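PDB 6LPH: suppressor of fused homolog from Drosophila melanogaster, which probably binds and sequesters transcription factors and binds nuclear localisation sequences, and is represented here by its N-terminal part, from a complex with Fu. Local coordinates for residues F102-E114 against G226-M238. Numbering follows the deposited sequence.
Sequences FELTFRLAKTEIE and GGDWLVTNMDRQM
Arg-107 reaches along the loop 226-238 until its guanidinium group meets the indole of Trp-229. Its chain is extended from CG to NE, which carries CD past the carbonyl of Trp-229 and sets the indole CE3 over one guanidinium face, NH1 to CE3 being 3.6 Å. The two planes are inclined by 52°, so this is an oblique contact rather than a flat stack. The guanidinium is gripped beyond the loop: NH2 forms a salt bridge with Asp-178 and a hydrogen bond with Gln-180, and NE hydrogen-bonds Gln-195. A leucine at this position would probably leave Asp-178 without its countercharge and take away the group packed against CE3 of the indole.

Next along the strand, the backbones join in a single beta bridge. Thr-232 N donates to Arg-107 O (2.8 Å), and Ala-109 N donates almost straight to Thr-232 O (2.9 Å, 178°). Val-231 CG1 packs 3.7 Å from Ala-109 CB, and Leu-108 CD1 crosses Met-234 CG at 3.8 Å. With CG anti to the backbone N, the Phe-106 ring extends to Thr-232, its CE1 in contact with OG1 at 3.5 Å. That hydroxyl pairs mainly with Gly-198 and hydrogen-bonds a water lying near Leu-230 O and, more loosely, Arg-107 N; a second water links Ala-109 O with Met-234 N.

Within the SUFU family region, the loop between helices 201-219 and 240-243 thus docks onto the end of strand 97-109, central in the mixed sheet between 71-77 and 189-199, just before the Thr-111/Glu-114 capping box starts helix 112-120.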
ATOM      1  N   PHE A 102       6.635   2.498  10.845  1.00 13.42           N
ATOM      2  CA  PHE A 102       6.420   1.874   9.554  1.00 14.64           C
ATOM      3  C   PHE A 102       5.750   2.830   8.558  1.00 13.41           C
ATOM      4  O   PHE A 102       5.249   3.893   8.966  1.00 12.85           O
ATOM      5  CB  PHE A 102       5.581   0.588   9.722  1.00 15.63           C
ATOM      6  CG  PHE A 102       4.142   0.847  10.087  1.00 15.06           C
ATOM      7  CD1 PHE A 102       3.163   0.914   9.107  1.00 13.80           C
ATOM      8  CD2 PHE A 102       3.780   1.045  11.414  1.00 16.74           C
ATOM      9  CE1 PHE A 102       1.839   1.147   9.443  1.00 16.82           C
ATOM     10  CE2 PHE A 102       2.465   1.296  11.748  1.00 20.28           C
ATOM     11  CZ  PHE A 102       1.498   1.350  10.766  1.00 19.27           C
ATOM     12  N   GLU A 103       5.807   2.476   7.265  1.00 12.01           N
ATOM     13  CA  GLU A 103       4.927   3.062   6.255  1.00 11.26           C
ATOM     14  C   GLU A 103       4.218   1.927   5.557  1.00 11.19           C
ATOM     15  O   GLU A 103       4.661   0.772   5.615  1.00 10.99           O
ATOM     16  CB  GLU A 103       5.668   3.953   5.222  1.00 10.63           C
ATOM     17  CG  GLU A 103       6.316   5.225   5.835  1.00 11.68           C
ATOM     18  CD  GLU A 103       5.336   6.320   6.241  1.00 11.90           C
ATOM     19  OE1 GLU A 103       4.078   6.199   6.036  1.00 12.26           O
ATOM     20  OE2 GLU A 103       5.842   7.356   6.739  1.00 12.44           O
ATOM     21  N   LEU A 104       3.101   2.272   4.903  1.00 12.09           N
ATOM     22  CA  LEU A 104       2.323   1.308   4.165  1.00 10.55           C
ATOM     23  C   LEU A 104       2.776   1.214   2.705  1.00 10.84           C
ATOM     24  O   LEU A 104       3.069   2.250   2.068  1.00 11.21           O
ATOM     25  CB  LEU A 104       0.858   1.739   4.153  1.00 10.66           C
ATOM     26  CG  LEU A 104       0.201   1.777   5.553  1.00 11.80           C
ATOM     27  CD1 LEU A 104      -1.177   2.420   5.482  1.00 13.74           C
ATOM     28  CD2 LEU A 104       0.109   0.367   6.147  1.00 16.99           C
ATOM     29  N   THR A 105       2.836  -0.014   2.182  1.00 10.48           N
ATOM     30  CA  THR A 105       2.960  -0.210   0.740  1.00 10.62           C
ATOM     31  C   THR A 105       1.825  -1.098   0.187  1.00 11.49           C
ATOM     32  O   THR A 105       1.121  -1.782   0.950  1.00 12.32           O
ATOM     33  CB  THR A 105       4.339  -0.737   0.297  1.00 11.46           C
ATOM     34  OG1 THR A 105       4.419  -2.139   0.536  1.00 13.17           O
ATOM     35  CG2 THR A 105       5.515  -0.026   1.069  1.00 11.01           C
ATOM     36  N   PHE A 106       1.645  -1.077  -1.129  1.00 10.40           N
ATOM     37  CA  PHE A 106       0.594  -1.902  -1.729  1.00 11.24           C
ATOM     38  C   PHE A 106       1.026  -2.205  -3.165  1.00 10.42           C
ATOM     39  O   PHE A 106       1.622  -1.347  -3.829  1.00 10.33           O
ATOM     40  CB  PHE A 106      -0.724  -1.145  -1.659  1.00 11.01           C
ATOM     41  CG  PHE A 106      -1.923  -1.874  -2.269  1.00 10.35           C
ATOM     42  CD1 PHE A 106      -2.331  -3.134  -1.790  1.00 10.86           C
ATOM     43  CD2 PHE A 106      -2.678  -1.264  -3.262  1.00 10.58           C
ATOM     44  CE1 PHE A 106      -3.450  -3.786  -2.298  1.00 11.52           C
ATOM     45  CE2 PHE A 106      -3.839  -1.905  -3.779  1.00 11.51           C
ATOM     46  CZ  PHE A 106      -4.206  -3.172  -3.308  1.00 10.98           C
ATOM     47  N   ARG A 107       0.825  -3.448  -3.593  1.00 10.61           N
ATOM     48  CA  ARG A 107       1.158  -3.842  -4.976  1.00 10.63           C
ATOM     49  C   ARG A 107      -0.109  -4.256  -5.691  1.00 11.11           C
ATOM     50  O   ARG A 107      -0.812  -5.204  -5.284  1.00 12.31           O
ATOM     51  CB  ARG A 107       2.190  -4.945  -5.018  1.00 10.56           C
ATOM     52  CG  ARG A 107       3.547  -4.478  -4.419  1.00 11.12           C
ATOM     53  CD  ARG A 107       4.589  -5.567  -4.479  1.00 10.74           C
ATOM     54  NE  ARG A 107       5.815  -5.156  -3.778  1.00 11.22           N
ATOM     55  CZ  ARG A 107       6.790  -4.427  -4.332  1.00 12.03           C
ATOM     56  NH1 ARG A 107       6.709  -4.055  -5.635  1.00 11.10           N
ATOM     57  NH2 ARG A 107       7.880  -4.107  -3.619  1.00 11.85           N
ATOM     58  N   LEU A 108      -0.405  -3.551  -6.759  1.00 11.16           N
ATOM     59  CA  LEU A 108      -1.699  -3.763  -7.430  1.00 11.28           C
ATOM     60  C   LEU A 108      -1.539  -4.247  -8.886  1.00 11.96           C
ATOM     61  O   LEU A 108      -0.981  -3.538  -9.727  1.00 11.36           O
ATOM     62  CB  LEU A 108      -2.523  -2.489  -7.341  1.00 11.32           C
ATOM     63  CG  LEU A 108      -3.820  -2.481  -8.193  1.00 13.61           C
ATOM     64  CD1 LEU A 108      -4.813  -3.513  -7.684  1.00 12.98           C
ATOM     65  CD2 LEU A 108      -4.432  -1.075  -8.191  1.00 13.33           C
ATOM     66  N   ALA A 109      -2.036  -5.453  -9.172  1.00 12.92           N
ATOM     67  CA  ALA A 109      -1.892  -6.064 -10.495  1.00 14.53           C
ATOM     68  C   ALA A 109      -2.596  -5.218 -11.548  1.00 16.91           C
ATOM     69  O   ALA A 109      -3.694  -4.698 -11.320  1.00 16.82           O
ATOM     70  CB  ALA A 109      -2.441  -7.501 -10.500  1.00 14.61           C
ATOM     71  N   LYS A 110      -1.930  -5.037 -12.684  1.00 19.07           N
ATOM     72  CA  LYS A 110      -2.528  -4.334 -13.796  1.00 21.34           C
ATOM     73  C   LYS A 110      -3.609  -5.231 -14.323  1.00 25.79           C
ATOM     74  O   LYS A 110      -3.446  -6.452 -14.361  1.00 29.13           O
ATOM     75  CB  LYS A 110      -1.495  -4.018 -14.892  1.00 21.60           C
ATOM     76  CG  LYS A 110      -0.390  -3.076 -14.408  1.00 19.25           C
ATOM     77  CD  LYS A 110       0.367  -2.477 -15.569  1.00 24.46           C
ATOM     78  CE  LYS A 110       1.600  -1.755 -15.049  1.00 26.04           C
ATOM     79  NZ  LYS A 110       2.466  -1.269 -16.162  1.00 32.17           N
ATOM     80  N   THR A 111      -4.716  -4.628 -14.717  1.00 24.64           N
ATOM     81  CA  THR A 111      -5.843  -5.368 -15.261  1.00 31.11           C
ATOM     82  C   THR A 111      -5.552  -5.788 -16.713  1.00 36.60           C
ATOM     83  O   THR A 111      -4.594  -5.301 -17.320  1.00 32.90           O
ATOM     84  CB  THR A 111      -7.097  -4.489 -15.231  1.00 34.39           C
ATOM     85  OG1 THR A 111      -6.841  -3.288 -15.970  1.00 36.84           O
ATOM     86  CG2 THR A 111      -7.471  -4.133 -13.792  1.00 30.39           C
ATOM     87  N   GLU A 112      -6.369  -6.686 -17.269  1.00 40.59           N
ATOM     88  CA  GLU A 112      -6.220  -7.066 -18.681  1.00 44.41           C
ATOM     89  C   GLU A 112      -6.362  -5.851 -19.594  1.00 44.31           C
ATOM     90  O   GLU A 112      -5.589  -5.686 -20.547  1.00 49.96           O
ATOM     91  CB  GLU A 112      -7.200  -8.178 -19.088  1.00 50.32           C
ATOM     92  CG  GLU A 112      -6.643  -9.585 -18.895  1.00 63.66           C
ATOM     93  CD  GLU A 112      -6.508  -9.982 -17.428  1.00 69.63           C
ATOM     94  OE1 GLU A 112      -5.363 -10.206 -16.958  1.00 57.56           O
ATOM     95  OE2 GLU A 112      -7.553 -10.060 -16.738  1.00 76.68           O
ATOM     96  N   ILE A 113      -7.334  -4.996 -19.282  1.00 42.32           N
ATOM     97  CA  ILE A 113      -7.541  -3.744 -20.017  1.00 43.28           C
ATOM     98  C   ILE A 113      -6.268  -2.867 -20.025  1.00 44.65           C
ATOM     99  O   ILE A 113      -5.804  -2.445 -21.096  1.00 52.23           O
ATOM    100  CB  ILE A 113      -8.838  -3.011 -19.547  1.00 45.04           C
ATOM    101  CG1 ILE A 113      -8.616  -1.525 -19.241  1.00 50.83           C
ATOM    102  CG2 ILE A 113      -9.407  -3.668 -18.293  1.00 50.70           C
ATOM    103  CD1 ILE A 113      -8.274  -0.658 -20.430  1.00 48.53           C
ATOM    104  N   GLU A 114      -5.703  -2.627 -18.840  1.00 45.50           N
ATOM    105  CA  GLU A 114      -4.461  -1.871 -18.684  1.00 41.44           C
ATOM    106  C   GLU A 114      -3.289  -2.485 -19.450  1.00 47.35           C
ATOM    107  O   GLU A 114      -2.454  -1.762 -19.992  1.00 48.84           O
ATOM    108  CB  GLU A 114      -4.073  -1.783 -17.201  1.00 32.74           C
ATOM    109  CG  GLU A 114      -4.874  -0.783 -16.370  1.00 31.10           C
ATOM    110  CD  GLU A 114      -4.499  -0.801 -14.883  1.00 30.45           C
ATOM    111  OE1 GLU A 114      -4.301  -1.896 -14.309  1.00 27.39           O
ATOM    112  OE2 GLU A 114      -4.415   0.288 -14.271  1.00 32.69           O
ATOM    113  N   GLY A 226      -0.540 -14.247  -6.177  1.00 15.03           N
ATOM    114  CA  GLY A 226       0.248 -13.058  -5.901  1.00 15.69           C
ATOM    115  C   GLY A 226       1.735 -13.164  -6.239  1.00 15.02           C
ATOM    116  O   GLY A 226       2.427 -12.144  -6.310  1.00 14.32           O
ATOM    117  N   GLY A 227       2.206 -14.388  -6.473  1.00 15.48           N
ATOM    118  CA  GLY A 227       3.628 -14.666  -6.693  1.00 13.71           C
ATOM    119  C   GLY A 227       4.521 -14.282  -5.514  1.00 14.27           C
ATOM    120  O   GLY A 227       4.031 -13.933  -4.412  1.00 13.74           O
ATOM    121  N   ASP A 228       5.833 -14.323  -5.748  1.00 13.46           N
ATOM    122  CA  ASP A 228       6.828 -14.052  -4.698  1.00 16.63           C
ATOM    123  C   ASP A 228       6.589 -12.757  -3.931  1.00 14.05           C
ATOM    124  O   ASP A 228       6.818 -12.692  -2.710  1.00 15.00           O
ATOM    125  CB  ASP A 228       8.181 -13.888  -5.366  1.00 23.24           C
ATOM    126  CG  ASP A 228       9.203 -14.790  -4.823  1.00 32.38           C
ATOM    127  OD1 ASP A 228       9.375 -14.796  -3.574  1.00 37.69           O
ATOM    128  OD2 ASP A 228       9.855 -15.496  -5.658  1.00 35.30           O
ATOM    129  N   TRP A 229       6.150 -11.713  -4.641  1.00 12.39           N
ATOM    130  CA  TRP A 229       6.026 -10.391  -4.019  1.00 12.57           C
ATOM    131  C   TRP A 229       4.646 -10.015  -3.587  1.00 12.67           C
ATOM    132  O   TRP A 229       4.401  -8.839  -3.287  1.00 12.70           O
ATOM    133  CB  TRP A 229       6.548  -9.314  -4.953  1.00 14.01           C
ATOM    134  CG  TRP A 229       8.044  -9.272  -5.077  1.00 15.01           C
ATOM    135  CD1 TRP A 229       8.981 -10.224  -4.658  1.00 14.67           C
ATOM    136  CD2 TRP A 229       8.824  -8.228  -5.737  1.00 15.28           C
ATOM    137  NE1 TRP A 229      10.248  -9.834  -4.994  1.00 15.89           N
ATOM    138  CE2 TRP A 229      10.230  -8.644  -5.643  1.00 16.42           C
ATOM    139  CE3 TRP A 229       8.507  -7.029  -6.380  1.00 13.32           C
ATOM    140  CZ2 TRP A 229      11.264  -7.868  -6.170  1.00 19.33           C
ATOM    141  CZ3 TRP A 229       9.561  -6.249  -6.900  1.00 15.24           C
ATOM    142  CH2 TRP A 229      10.898  -6.668  -6.801  1.00 17.95           C
ATOM    143  N   LEU A 230       3.743 -11.001  -3.545  1.00 13.26           N
ATOM    144  CA  LEU A 230       2.398 -10.831  -2.969  1.00 12.25           C
ATOM    145  C   LEU A 230       1.646  -9.652  -3.601  1.00 12.08           C
ATOM    146  O   LEU A 230       1.168  -8.756  -2.923  1.00 11.45           O
ATOM    147  CB  LEU A 230       2.473 -10.721  -1.434  1.00 11.96           C
ATOM    148  CG  LEU A 230       2.914 -12.013  -0.717  1.00 14.54           C
ATOM    149  CD1 LEU A 230       3.276 -11.774   0.750  1.00 16.54           C
ATOM    150  CD2 LEU A 230       1.871 -13.121  -0.855  1.00 16.93           C
ATOM    151  N   VAL A 231       1.565  -9.661  -4.924  1.00 13.14           N
ATOM    152  CA  VAL A 231       0.823  -8.652  -5.635  1.00 12.00           C
ATOM    153  C   VAL A 231      -0.666  -8.947  -5.462  1.00 11.79           C
ATOM    154  O   VAL A 231      -1.108 -10.093  -5.606  1.00 12.57           O
ATOM    155  CB  VAL A 231       1.212  -8.647  -7.129  1.00 13.74           C
ATOM    156  CG1 VAL A 231       0.271  -7.753  -7.958  1.00 12.53           C
ATOM    157  CG2 VAL A 231       2.676  -8.217  -7.277  1.00 13.11           C
ATOM    158  N   THR A 232      -1.429  -7.912  -5.151  1.00 10.50           N
ATOM    159  CA  THR A 232      -2.896  -8.057  -5.067  1.00 11.40           C
ATOM    160  C   THR A 232      -3.586  -7.885  -6.425  1.00 11.94           C
ATOM    161  O   THR A 232      -3.399  -6.854  -7.081  1.00 11.42           O
ATOM    162  CB  THR A 232      -3.468  -7.008  -4.106  1.00 11.03           C
ATOM    163  OG1 THR A 232      -2.875  -7.189  -2.819  1.00 10.85           O
ATOM    164  CG2 THR A 232      -5.014  -7.109  -4.006  1.00 10.93           C
ATOM    165  N   ASN A 233      -4.379  -8.898  -6.831  1.00 12.71           N
ATOM    166  CA  ASN A 233      -5.164  -8.848  -8.060  1.00 13.35           C
ATOM    167  C   ASN A 233      -6.656  -8.753  -7.683  1.00 14.36           C
ATOM    168  O   ASN A 233      -7.227  -9.718  -7.190  1.00 14.88           O
ATOM    169  CB  ASN A 233      -4.900 -10.097  -8.936  1.00 14.84           C
ATOM    170  CG  ASN A 233      -5.914 -10.244 -10.059  1.00 19.52           C
ATOM    171  OD1 ASN A 233      -6.555  -9.277 -10.472  1.00 16.09           O
ATOM    172  ND2 ASN A 233      -6.090 -11.487 -10.543  1.00 26.01           N
ATOM    173  N   MET A 234      -7.263  -7.586  -7.870  1.00 14.12           N
ATOM    174  CA  MET A 234      -8.661  -7.360  -7.414  1.00 14.71           C
ATOM    175  C   MET A 234      -9.684  -8.244  -8.132  1.00 15.79           C
ATOM    176  O   MET A 234     -10.807  -8.408  -7.648  1.00 17.22           O
ATOM    177  CB  MET A 234      -9.051  -5.878  -7.513  1.00 15.26           C
ATOM    178  CG  MET A 234      -8.136  -4.957  -6.679  1.00 15.55           C
ATOM    179  SD  MET A 234      -8.174  -5.314  -4.885  1.00 17.34           S
ATOM    180  CE  MET A 234      -9.882  -4.884  -4.544  1.00 15.76           C
ATOM    181  N   ASP A 235      -9.279  -8.818  -9.261  1.00 15.54           N
ATOM    182  CA  ASP A 235     -10.152  -9.679 -10.057  1.00 16.55           C
ATOM    183  C   ASP A 235      -9.926 -11.157  -9.744  1.00 18.02           C
ATOM    184  O   ASP A 235     -10.468 -12.024 -10.441  1.00 21.33           O
ATOM    185  CB  ASP A 235      -9.895  -9.451 -11.565  1.00 21.38           C
ATOM    186  CG  ASP A 235     -10.188  -8.033 -11.998  1.00 24.42           C
ATOM    187  OD1 ASP A 235     -11.243  -7.490 -11.593  1.00 31.86           O
ATOM    188  OD2 ASP A 235      -9.373  -7.461 -12.756  1.00 33.02           O
ATOM    189  N   ARG A 236      -9.120 -11.454  -8.725  1.00 17.07           N
ATOM    190  CA  ARG A 236      -8.873 -12.862  -8.368  1.00 19.20           C
ATOM    191  C   ARG A 236     -10.176 -13.589  -8.049  1.00 19.69           C
ATOM    192  O   ARG A 236     -11.009 -13.084  -7.297  1.00 20.87           O
ATOM    193  CB  ARG A 236      -7.926 -13.005  -7.172  1.00 18.81           C
ATOM    194  CG  ARG A 236      -7.114 -14.252  -7.332  1.00 22.09           C
ATOM    195  CD  ARG A 236      -6.372 -14.821  -6.144  1.00 16.60           C
ATOM    196  NE  ARG A 236      -6.065 -13.978  -4.984  1.00 13.65           N
ATOM    197  CZ  ARG A 236      -6.165 -14.460  -3.735  1.00 15.19           C
ATOM    198  NH1 ARG A 236      -5.852 -13.734  -2.665  1.00 12.81           N
ATOM    199  NH2 ARG A 236      -6.610 -15.707  -3.553  1.00 14.96           N
ATOM    200  N   GLN A 237     -10.312 -14.798  -8.561  1.00 19.15           N
ATOM    201  CA  GLN A 237     -11.613 -15.480  -8.512  1.00 24.01           C
ATOM    202  C   GLN A 237     -11.698 -16.557  -7.453  1.00 22.62           C
ATOM    203  O   GLN A 237     -12.782 -16.860  -6.979  1.00 22.77           O
ATOM    204  CB  GLN A 237     -11.999 -16.049  -9.883  1.00 26.10           C
ATOM    205  CG  GLN A 237     -12.505 -15.015 -10.901  1.00 25.89           C
ATOM    206  CD  GLN A 237     -13.552 -14.064 -10.335  1.00 30.43           C
ATOM    207  OE1 GLN A 237     -13.383 -12.849 -10.373  1.00 33.15           O
ATOM    208  NE2 GLN A 237     -14.628 -14.614  -9.780  1.00 37.43           N
ATOM    209  N   MET A 238     -10.550 -17.109  -7.064  1.00 23.22           N
ATOM    210  CA  MET A 238     -10.512 -18.264  -6.161  1.00 22.99           C
ATOM    211  C   MET A 238      -9.454 -18.041  -5.099  1.00 19.58           C
ATOM    212  O   MET A 238      -8.422 -17.437  -5.395  1.00 20.22           O
ATOM    213  CB  MET A 238     -10.212 -19.552  -6.943  1.00 22.74           C
ATOM    214  CG  MET A 238     -11.431 -20.114  -7.686  1.00 33.03           C
ATOM    215  SD  MET A 238     -11.092 -21.517  -8.772  1.00 47.34           S
ATOM    216  CE  MET A 238     -10.808 -22.832  -7.590  1.00 44.85           C
TER
HETATM  217  O   HOH W   1      -0.289  -6.212  -2.238  1.00 11.18           O
HETATM  218  O   HOH W   2      -6.014  -5.765  -9.968  1.00 15.81           O